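Local coordinates for S-M checkpoint control protein rad4 (Schizosaccharomyces pombe, PDB 4BU0), which acts as an essential adaptor in DNA replication and the S-M checkpoint, its first two BRCT domains binding phosphorylated Crb2 to establish the DNA damage checkpoint, at residues V77-E80 against S81-G85; K5-K8 against G9-I12; H97-P100 against T101-C105; K68-S71 against S72-P76. One frame throughout, in Å; residues are numbered along the deposited sequence.

Interaction 1. Residues V77-E80 against S81-G85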
loop_
_atom_site.group_PDB
_atom_site.type_symbol
_atom_site.label_atom_id
_atom_site.label_comp_id
_atom_site.label_asym_id
_atom_site.label_seq_id
_atom_site.Cartn_x
_atom_site.Cartn_y
_atom_site.Cartn_z
ATOM N N VAL A 77 -19.002 -1.734 -0.193
ATOM C CA VAL A 77 -19.481 -3.055 0.180
ATOM C C VAL A 77 -20.303 -2.979 1.493
ATOM O O VAL A 77 -21.385 -3.585 1.604
ATOM C CB VAL A 77 -18.325 -4.088 0.271
ATOM C CG1 VAL A 77 -18.798 -5.407 0.874
ATOM C CG2 VAL A 77 -17.715 -4.335 -1.118
ATOM N N LEU A 78 -19.803 -2.242 2.498
ATOM C CA LEU A 78 -20.550 -2.136 3.746
ATOM C C LEU A 78 -21.892 -1.409 3.523
ATOM O O LEU A 78 -22.940 -1.859 4.023
ATOM C CB LEU A 78 -19.696 -1.358 4.760
ATOM C CG LEU A 78 -20.390 -0.999 6.065
ATOM C CD1 LEU A 78 -20.753 -2.293 6.868
ATOM C CD2 LEU A 78 -19.472 -0.104 6.903
ATOM N N TYR A 79 -21.851 -0.313 2.747
ATOM C CA TYR A 79 -23.084 0.417 2.438
ATOM C C TYR A 79 -24.097 -0.499 1.762
ATOM O O TYR A 79 -25.275 -0.484 2.131
ATOM C CB TYR A 79 -22.751 1.574 1.497
ATOM C CG TYR A 79 -23.957 2.420 1.176
ATOM C CD1 TYR A 79 -24.355 3.444 2.024
ATOM C CD2 TYR A 79 -24.678 2.220 0.004
ATOM C CE1 TYR A 79 -25.440 4.251 1.719
ATOM C CE2 TYR A 79 -25.761 3.034 -0.321
ATOM C CZ TYR A 79 -26.152 4.029 0.553
ATOM O OH TYR A 79 -27.217 4.844 0.235
ATOM N N GLU A 80 -23.634 -1.324 0.794
ATOM C CA GLU A 80 -24.561 -2.219 0.112
ATOM C C GLU A 80 -25.252 -3.181 1.070
ATOM O O GLU A 80 -26.468 -3.383 0.981
ATOM C CB GLU A 80 -23.812 -2.993 -0.966
ATOM C CG GLU A 80 -24.759 -3.660 -1.943
ATOM C CD GLU A 80 -25.629 -2.676 -2.705
ATOM O OE1 GLU A 80 -25.161 -1.555 -3.025
ATOM O OE2 GLU A 80 -26.813 -3.011 -2.921
ATOM N N SER A 81 -24.507 -3.752 2.028
ATOM C CA SER A 81 -25.110 -4.675 2.983
ATOM C C SER A 81 -26.118 -3.957 3.860
ATOM O O SER A 81 -27.235 -4.452 4.078
ATOM C CB SER A 81 -24.043 -5.335 3.853
ATOM O OG SER A 81 -23.337 -6.333 3.136
ATOM N N TRP A 82 -25.761 -2.769 4.332
ATOM C CA TRP A 82 -26.609 -1.989 5.205
ATOM C C TRP A 82 -27.916 -1.536 4.527
ATOM O O TRP A 82 -28.987 -1.681 5.121
ATOM C CB TRP A 82 -25.795 -0.778 5.652
ATOM C CG TRP A 82 -26.547 0.144 6.553
ATOM C CD1 TRP A 82 -27.012 -0.134 7.809
ATOM C CD2 TRP A 82 -26.839 1.519 6.307
ATOM N NE1 TRP A 82 -27.578 0.992 8.361
ATOM C CE2 TRP A 82 -27.479 2.024 7.465
ATOM C CE3 TRP A 82 -26.593 2.390 5.230
ATOM C CZ2 TRP A 82 -27.859 3.364 7.580
ATOM C CZ3 TRP A 82 -26.969 3.718 5.350
ATOM C CH2 TRP A 82 -27.636 4.183 6.495
ATOM N N VAL A 83 -27.821 -1.019 3.294
ATOM C CA VAL A 83 -29.050 -0.507 2.643
ATOM C C VAL A 83 -29.991 -1.627 2.216
ATOM O O VAL A 83 -31.187 -1.362 1.990
ATOM C CB VAL A 83 -28.777 0.434 1.466
ATOM C CG1 VAL A 83 -28.114 1.715 1.945
ATOM C CG2 VAL A 83 -28.021 -0.240 0.297
ATOM N N GLN A 84 -29.473 -2.848 2.105
ATOM C CA GLN A 84 -30.285 -4.035 1.778
ATOM C C GLN A 84 -30.880 -4.699 3.030
ATOM O O GLN A 84 -31.564 -5.729 2.902
ATOM C CB GLN A 84 -29.486 -5.065 0.981
ATOM C CG GLN A 84 -29.097 -4.546 -0.377
ATOM C CD GLN A 84 -28.599 -5.643 -1.274
ATOM O OE1 GLN A 84 -29.008 -6.809 -1.163
ATOM N NE2 GLN A 84 -27.823 -5.260 -2.265
ATOM N N GLY A 85 -30.657 -4.101 4.208
ATOM C CA GLY A 85 -31.214 -4.579 5.463
ATOM C C GLY A 85 -30.518 -5.790 6.033
ATOM O O GLY A 85 -31.085 -6.466 6.896
HETATM O O HOH W 1 -22.108 -6.047 0.611
#

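Interaction 2. Residues K5-K8 against G9-I12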
loop_
_atom_site.group_PDB
_atom_site.type_symbol
_atom_site.label_atom_id
_atom_site.label_comp_id
_atom_site.label_asym_id
_atom_site.label_seq_id
_atom_site.Cartn_x
_atom_site.Cartn_y
_atom_site.Cartn_z
ATOM N N LYS A 5 -26.975 4.598 11.657
ATOM C CA LYS A 5 -25.652 5.187 11.863
ATOM C C LYS A 5 -24.637 4.121 12.341
ATOM O O LYS A 5 -23.967 4.329 13.373
ATOM C CB LYS A 5 -25.693 6.408 12.805
ATOM C CG LYS A 5 -26.801 7.429 12.504
ATOM C CD LYS A 5 -26.694 8.099 11.135
ATOM C CE LYS A 5 -27.922 7.841 10.297
ATOM N NZ LYS A 5 -27.775 6.623 9.456
ATOM N N PRO A 6 -24.400 3.030 11.563
ATOM C CA PRO A 6 -23.395 2.036 11.987
ATOM C C PRO A 6 -21.995 2.611 12.115
ATOM O O PRO A 6 -21.198 2.055 12.875
ATOM C CB PRO A 6 -23.385 0.996 10.859
ATOM C CG PRO A 6 -24.609 1.226 10.085
ATOM C CD PRO A 6 -25.039 2.638 10.285
ATOM N N LEU A 7 -21.668 3.687 11.323
ATOM C CA LEU A 7 -20.317 4.255 11.372
ATOM C C LEU A 7 -20.221 5.501 12.241
ATOM O O LEU A 7 -19.256 6.246 12.111
ATOM C CB LEU A 7 -19.763 4.542 9.963
ATOM C CG LEU A 7 -19.567 3.310 9.067
ATOM C CD1 LEU A 7 -18.808 3.715 7.804
ATOM C CD2 LEU A 7 -18.776 2.183 9.787
ATOM N N LYS A 8 -21.169 5.707 13.182
ATOM C CA LYS A 8 -21.021 6.811 14.135
ATOM C C LYS A 8 -19.672 6.672 14.880
ATOM O O LYS A 8 -19.307 5.559 15.272
ATOM C CB LYS A 8 -22.180 6.786 15.143
ATOM C CG LYS A 8 -22.102 7.935 16.160
ATOM C CD LYS A 8 -23.389 8.044 16.980
ATOM C CE LYS A 8 -23.355 9.266 17.873
ATOM N NZ LYS A 8 -24.573 9.374 18.726
ATOM N N GLY A 9 -18.923 7.766 14.946
ATOM C CA GLY A 9 -17.626 7.745 15.606
ATOM C C GLY A 9 -16.465 7.472 14.670
ATOM O O GLY A 9 -15.302 7.696 15.044
ATOM N N PHE A 10 -16.752 6.964 13.446
ATOM C CA PHE A 10 -15.676 6.771 12.471
ATOM C C PHE A 10 -15.351 8.087 11.802
ATOM O O PHE A 10 -16.253 8.899 11.571
ATOM C CB PHE A 10 -16.089 5.758 11.385
ATOM C CG PHE A 10 -16.067 4.310 11.768
ATOM C CD1 PHE A 10 -16.905 3.823 12.769
ATOM C CD2 PHE A 10 -15.287 3.405 11.056
ATOM C CE1 PHE A 10 -16.895 2.466 13.106
ATOM C CE2 PHE A 10 -15.294 2.038 11.378
ATOM C CZ PHE A 10 -16.083 1.582 12.408
ATOM N N VAL A 11 -14.064 8.300 11.452
ATOM C CA VAL A 11 -13.609 9.522 10.791
ATOM C C VAL A 11 -12.778 9.032 9.624
ATOM O O VAL A 11 -11.689 8.485 9.825
ATOM C CB VAL A 11 -12.859 10.492 11.732
ATOM C CG1 VAL A 11 -12.459 11.757 10.979
ATOM C CG2 VAL A 11 -13.723 10.845 12.950
ATOM N N ILE A 12 -13.334 9.174 8.421
ATOM C CA ILE A 12 -12.701 8.614 7.228
ATOM C C ILE A 12 -12.027 9.673 6.382
ATOM O O ILE A 12 -12.518 10.777 6.234
ATOM C CB ILE A 12 -13.809 7.859 6.456
ATOM C CG1 ILE A 12 -14.235 6.603 7.278
ATOM C CG2 ILE A 12 -13.400 7.511 4.994
ATOM C CD1 ILE A 12 -15.562 6.017 6.904
#

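Interaction 3. Residues H97-P100 against T101-C105. Unlike the reference sequence in segment 97-100: Leu-98 (reference Phe).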
loop_
_atom_site.group_PDB
_atom_site.type_symbol
_atom_site.label_atom_id
_atom_site.label_comp_id
_atom_site.label_asym_id
_atom_site.label_seq_id
_atom_site.Cartn_x
_atom_site.Cartn_y
_atom_site.Cartn_z
ATOM N N HIS A 97 -11.652 -5.914 4.520
ATOM C CA HIS A 97 -11.348 -4.937 3.471
ATOM C C HIS A 97 -10.132 -4.088 3.800
ATOM O O HIS A 97 -9.977 -2.981 3.281
ATOM C CB HIS A 97 -12.585 -4.045 3.190
ATOM C CG HIS A 97 -13.727 -4.845 2.656
ATOM N ND1 HIS A 97 -13.778 -5.218 1.328
ATOM C CD2 HIS A 97 -14.761 -5.416 3.311
ATOM C CE1 HIS A 97 -14.865 -5.971 1.204
ATOM N NE2 HIS A 97 -15.487 -6.126 2.369
ATOM N N LEU A 98 -9.218 -4.613 4.604
ATOM C CA LEU A 98 -7.968 -3.916 4.843
ATOM C C LEU A 98 -7.213 -3.873 3.528
ATOM O O LEU A 98 -7.266 -4.837 2.743
ATOM C CB LEU A 98 -7.130 -4.661 5.908
ATOM C CG LEU A 98 -7.670 -4.614 7.313
ATOM C CD1 LEU A 98 -6.905 -5.620 8.218
ATOM C CD2 LEU A 98 -7.543 -3.241 7.899
ATOM N N LEU A 99 -6.495 -2.786 3.283
ATOM C CA LEU A 99 -5.714 -2.732 2.050
ATOM C C LEU A 99 -4.578 -3.753 2.112
ATOM O O LEU A 99 -3.919 -3.858 3.159
ATOM C CB LEU A 99 -5.118 -1.341 1.873
ATOM C CG LEU A 99 -4.524 -1.043 0.478
ATOM C CD1 LEU A 99 -5.643 -0.899 -0.620
ATOM C CD2 LEU A 99 -3.681 0.221 0.505
ATOM N N PRO A 100 -4.330 -4.514 1.018
ATOM C CA PRO A 100 -3.179 -5.439 1.017
ATOM C C PRO A 100 -1.908 -4.653 1.299
ATOM O O PRO A 100 -1.751 -3.548 0.780
ATOM C CB PRO A 100 -3.189 -6.003 -0.407
ATOM C CG PRO A 100 -4.666 -5.936 -0.806
ATOM C CD PRO A 100 -5.079 -4.580 -0.258
ATOM N N THR A 101 -1.007 -5.204 2.114
ATOM C CA THR A 101 0.167 -4.453 2.544
ATOM C C THR A 101 0.958 -3.899 1.390
ATOM O O THR A 101 1.378 -2.730 1.431
ATOM C CB THR A 101 1.061 -5.345 3.410
ATOM O OG1 THR A 101 0.299 -5.698 4.573
ATOM C CG2 THR A 101 2.348 -4.636 3.846
ATOM N N LEU A 102 1.167 -4.732 0.339
ATOM C CA LEU A 102 1.994 -4.341 -0.800
ATOM C C LEU A 102 1.189 -3.884 -2.024
ATOM O O LEU A 102 1.668 -3.935 -3.164
ATOM C CB LEU A 102 2.943 -5.505 -1.160
ATOM C CG LEU A 102 3.841 -5.940 0.006
ATOM C CD1 LEU A 102 4.736 -7.098 -0.422
ATOM C CD2 LEU A 102 4.732 -4.774 0.526
ATOM N N PHE A 103 -0.023 -3.335 -1.779
ATOM C CA PHE A 103 -0.846 -2.792 -2.842
ATOM C C PHE A 103 -0.032 -1.751 -3.615
ATOM O O PHE A 103 0.596 -0.859 -3.007
ATOM C CB PHE A 103 -2.118 -2.166 -2.225
ATOM C CG PHE A 103 -3.116 -1.692 -3.237
ATOM C CD1 PHE A 103 -3.863 -2.601 -3.980
ATOM C CD2 PHE A 103 -3.298 -0.339 -3.472
ATOM C CE1 PHE A 103 -4.794 -2.154 -4.930
ATOM C CE2 PHE A 103 -4.231 0.105 -4.410
ATOM C CZ PHE A 103 -4.971 -0.806 -5.130
ATOM N N LYS A 104 -0.028 -1.897 -4.944
ATOM C CA LYS A 104 0.655 -1.015 -5.898
ATOM C C LYS A 104 2.180 -1.153 -5.872
ATOM O O LYS A 104 2.853 -0.439 -6.637
ATOM C CB LYS A 104 0.276 0.470 -5.756
ATOM C CG LYS A 104 -1.166 0.763 -6.191
ATOM C CD LYS A 104 -1.353 0.793 -7.688
ATOM C CE LYS A 104 -2.606 1.546 -8.075
ATOM N NZ LYS A 104 -3.826 0.708 -7.933
ATOM N N CYS A 105 2.725 -2.071 -5.061
ATOM C CA CYS A 105 4.174 -2.304 -5.124
ATOM C C CYS A 105 4.458 -3.200 -6.309
ATOM O O CYS A 105 3.703 -4.138 -6.575
ATOM C CB CYS A 105 4.711 -2.941 -3.847
ATOM S SG CYS A 105 4.651 -1.859 -2.408
#

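Interaction 4. Residues K68-S71 against S72-P76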
loop_
_atom_site.group_PDB
_atom_site.type_symbol
_atom_site.label_atom_id
_atom_site.label_comp_id
_atom_site.label_asym_id
_atom_site.label_seq_id
_atom_site.Cartn_x
_atom_site.Cartn_y
_atom_site.Cartn_z
ATOM N N LYS A 68 -6.584 2.467 10.526
ATOM C CA LYS A 68 -6.678 1.330 9.621
ATOM C C LYS A 68 -6.573 1.800 8.194
ATOM O O LYS A 68 -7.244 2.764 7.826
ATOM C CB LYS A 68 -8.012 0.561 9.787
ATOM C CG LYS A 68 -8.408 0.178 11.222
ATOM C CD LYS A 68 -7.834 -1.133 11.667
ATOM C CE LYS A 68 -8.183 -1.362 13.118
ATOM N NZ LYS A 68 -7.031 -1.906 13.884
ATOM N N ILE A 69 -5.719 1.128 7.386
ATOM C CA ILE A 69 -5.568 1.472 5.969
ATOM C C ILE A 69 -6.451 0.523 5.198
ATOM O O ILE A 69 -6.285 -0.695 5.198
ATOM C CB ILE A 69 -4.122 1.515 5.450
ATOM C CG1 ILE A 69 -3.295 2.514 6.283
ATOM C CG2 ILE A 69 -4.106 1.917 3.962
ATOM C CD1 ILE A 69 -1.903 2.223 6.193
ATOM N N MET A 70 -7.473 1.128 4.560
ATOM C CA MET A 70 -8.541 0.405 3.937
ATOM C C MET A 70 -8.558 0.453 2.448
ATOM O O MET A 70 -8.110 1.415 1.830
ATOM C CB MET A 70 -9.875 1.057 4.411
ATOM C CG MET A 70 -10.038 1.159 5.937
ATOM S SD MET A 70 -9.902 -0.462 6.746
ATOM C CE MET A 70 -11.280 -1.372 5.978
ATOM N N SER A 71 -9.133 -0.597 1.868
ATOM C CA SER A 71 -9.347 -0.670 0.432
ATOM C C SER A 71 -10.494 0.260 0.011
ATOM O O SER A 71 -11.438 0.514 0.790
ATOM C CB SER A 71 -9.669 -2.108 0.054
ATOM O OG SER A 71 -10.173 -2.204 -1.268
ATOM N N SER A 72 -10.467 0.721 -1.237
ATOM C CA SER A 72 -11.541 1.547 -1.763
ATOM C C SER A 72 -12.883 0.843 -1.783
ATOM O O SER A 72 -13.902 1.521 -1.825
ATOM C CB SER A 72 -11.194 1.983 -3.178
ATOM O OG SER A 72 -11.066 0.841 -4.008
ATOM N N GLU A 73 -12.887 -0.496 -1.765
ATOM C CA GLU A 73 -14.141 -1.245 -1.836
ATOM C C GLU A 73 -14.850 -1.329 -0.481
ATOM O O GLU A 73 -16.024 -1.710 -0.439
ATOM C CB GLU A 73 -13.899 -2.666 -2.400
ATOM C CG GLU A 73 -13.480 -3.720 -1.378
ATOM C CD GLU A 73 -12.162 -4.471 -1.514
ATOM O OE1 GLU A 73 -11.772 -4.793 -2.660
ATOM O OE2 GLU A 73 -11.558 -4.808 -0.465
ATOM N N TRP A 74 -14.148 -1.003 0.639
ATOM C CA TRP A 74 -14.766 -1.144 1.948
ATOM C C TRP A 74 -16.112 -0.442 2.101
ATOM O O TRP A 74 -17.118 -1.091 2.397
ATOM C CB TRP A 74 -13.795 -0.682 3.048
ATOM C CG TRP A 74 -14.405 -0.686 4.412
ATOM C CD1 TRP A 74 -15.134 -1.695 4.990
ATOM C CD2 TRP A 74 -14.399 0.400 5.343
ATOM N NE1 TRP A 74 -15.579 -1.298 6.243
ATOM C CE2 TRP A 74 -15.131 -0.023 6.484
ATOM C CE3 TRP A 74 -13.806 1.678 5.345
ATOM C CZ2 TRP A 74 -15.333 0.814 7.594
ATOM C CZ3 TRP A 74 -13.974 2.487 6.470
ATOM C CH2 TRP A 74 -14.740 2.051 7.565
ATOM N N ILE A 75 -16.141 0.868 1.895
ATOM C CA ILE A 75 -17.376 1.616 2.132
ATOM C C ILE A 75 -18.492 1.188 1.157
ATOM O O ILE A 75 -19.596 0.902 1.621
ATOM C CB ILE A 75 -17.126 3.128 2.121
ATOM C CG1 ILE A 75 -16.337 3.586 3.396
ATOM C CG2 ILE A 75 -18.450 3.907 1.945
ATOM C CD1 ILE A 75 -17.101 3.370 4.761
ATOM N N PRO A 76 -18.251 1.062 -0.164
ATOM C CA PRO A 76 -19.339 0.591 -1.027
ATOM C C PRO A 76 -19.877 -0.783 -0.632
ATOM O O PRO A 76 -21.092 -0.984 -0.677
ATOM C CB PRO A 76 -18.672 0.554 -2.407
ATOM C CG PRO A 76 -17.660 1.667 -2.341
ATOM C CD PRO A 76 -17.071 1.461 -0.952
HETATM O O HOH W 2 -13.823 2.348 0.935
#

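Interaction 1. Residues V77-E80 against S81-G85
Val-83 lies over one face of the Tyr-79 ring, one helical turn back along the chain. Its CG1 reaches in toward the rim and comes to 3.3 Å from Tyr-79 CZ, a tight CH-pi contact with the methyl 21° off the ring normal. Both first torsions prepare it: Tyr-79 holds CG anti to its backbone N (chi1 -177°), while Val-83 turns CG1 beside its own N and keeps CG2 next to the main chain, 3.3 Å from Tyr-79 O. Trp-82 meets the same ring differently. Tyr-79 CE1 sits at the edge of the indole, 4.0 Å from Trp-82 CZ3, and the two rings meet obliquely, their planes far from parallel. These residues belong to helix 74-83, the last helix of the first BRCT domain, which runs beside helix 19-31; the Tyr-79 hydroxyl is hydrogen-bonded to Lys-31 NZ of that helix. On another flank of the helix, Glu-80 bends at its second torsion and brings OE2 to Gln-84 NE2 at only 2.6 Å. The anti lone pair of the carboxylate is used, and the oxygen lies in the plane of the Gln-84 amide, although the carboxylate and amide planes themselves stand 77° apart. In the conformer described, one of two modelled for Ser-81, its OG and the carbonyl of Val-77 are joined by a water that donates to both, at 2.8 Å from Val-77 O; Glu-86 also bonds this hydroxyl. Gly-85, with positive phi, terminates the helix in a Schellman motif, its N 3.1 Å from Trp-82 O.

Interaction 2. Residues K5-K8 against G9-I12
Leu-7 O accepts the backbone N-H of Phe-10 at 2.9 Å, closing a type II beta turn from Leu-7 to Phe-10. Gly-9, with its positive phi, occupies the third position of this turn, where a CB would run into the carbonyl oxygen of Lys-8. A type I turn comes just before it, from Lys-5 to Lys-8, with Lys-8 N 3.1 Å from Lys-5 O, and the two turns overlap at Leu-7 and Lys-8. The turn also brings the side chains of Leu-7 and Phe-10 together. Leu-7 CD2 stands almost exactly on the normal through the middle of the Phe-10 ring, 3.6 Å from its centroid, a CH-pi contact in which the methyl is nearly equidistant from all six ring carbons. Phe-10 sets CG beside its backbone N (chi1 -77°), which turns one ring face toward Leu-7 CD2, and CB rests 3.3 Å from Leu-7 O. The carbonyl of Lys-8 lies at the ring edge, near its plane. The other branch of Leu-7 looks further along the chain: in one of the two conformers of Ile-12, Leu-7 CD1 comes to 4.1 Å from Ile-12 CD1, the two side chains crossing at about a right angle. Beyond the turn, strand 11-15 runs between strands 35-36 and 46-49 of the parallel BRCT sheet; the Phe-10 ring stacks with His-46, and Leu-7 packs on Leu-78 and Ile-75 of helix 74-83.

Interaction 3. Residues H97-P100 against T101-C105
Leu-99 and Phe-103 make the apolar part of this contact, one reaching over a ring face of the other. Leu-99 CD1 lies 3.9 Å from the centroid of the Phe-103 ring, a CH-pi contact shifted toward the rim, so that CG and CD2 of Phe-103 are both 3.7 Å from Leu-99 CD1. CD2 of the leucine touches the same side chain nearer the backbone, 3.9 Å from Phe-103 CB, and the two side chains cross roughly at right angles. Each carries its CG anti to the backbone N; for Phe-103 (chi1 -174°) this stands the ring up beside the leucine while CB stays close to the turn. Pro-100 adds a looser touch, its CD being 4.3 Å from Phe-103 CB.

The hydrogen bonds are those of two successive beta turns. In the first, a type I turn from Pro-100 to Phe-103, Pro-100 O accepts Phe-103 N at 3.1 Å. In the second, a type II turn from Leu-102 to Cys-105, Leu-102 O takes Cys-105 N at 2.9 Å, and Lys-104 has the positive phi that its third position requires. The turns lead the connection between helix 74-83 and strand 106-110 into that strand. Upstream, the backbone of Leu-99 is hydrogen-bonded to Ile-69 of strand 68-70 in the first domain; downstream, Leu-102 packs on Trp-167 and Leu-168 of helix 166-174, and the backbone of Cys-105 is hydrogen-bonded to Thr-130 of the second domain's sheet.

Interaction 4. Residues K68-S71 against S72-P76
Ser-71 O is held twice, by Trp-74 N at 3.1 Å and by a water that donates to it at 3.0 Å. The bond to Trp-74 closes a type I turn from Ser-71 to Trp-74. The same water accepts from Ile-75 N, 2.9 Å from its oxygen, and donates weakly to Ser-72 O, so a single solvent molecule serves three backbone groups where the chain enters the helix. Ser-71 OG makes the capping bond: with OG anti to the backbone N (chi1 167°) it accepts Glu-73 N at 3.2 Å, nearly straight at 172°. The Glu-73 carboxylate curls back past Ser-71, but its OE2 is satisfied by His-97 ND1. Ser-71 and Glu-73 each have a second conformer, so the capping bond and the carboxylate's bond hold for one copy. This is the step from the edge strand 68-70 into helix 74-83, the last beta-to-alpha passage of the first BRCT domain. Trp-74, whose NE1 is given to Leu-92 O, lies between two methyl groups: Met-70 CE is over one face, 3.8 Å from the centroid of the five-membered ring of Trp-74, and Ile-75 CD1 over the opposite one. Met-70 bends at its second and third torsions to bring its methyl there, and its SD stands farther off above the six-membered ring, a Met-aromatic contact.

How the interactions relate
Interactions 1, 2 and 4 lie in the first BRCT domain, their centres 13 to 14 Å apart, and meet by side-chain packing: Leu-7 CD1 is 3.5 Å from Ile-75 CD1, Leu-7 CD2 is 3.7 Å from Leu-78 CD2, and Pro-6 CG lies 3.4 Å from Trp-82 NE1. Interactions 4 and 1 follow one another along helix 74-83. Interaction 3 continues the path toward the second domain; it packs against interaction 4 where His-97 O lies 3.4 Å from Met-70 CE and touches interaction 1 where His-97 NE2 approaches Val-77 CG1 at 3.7 Å. Interactions 2 and 3 stay apart, their nearest atoms about 10 Å from each other.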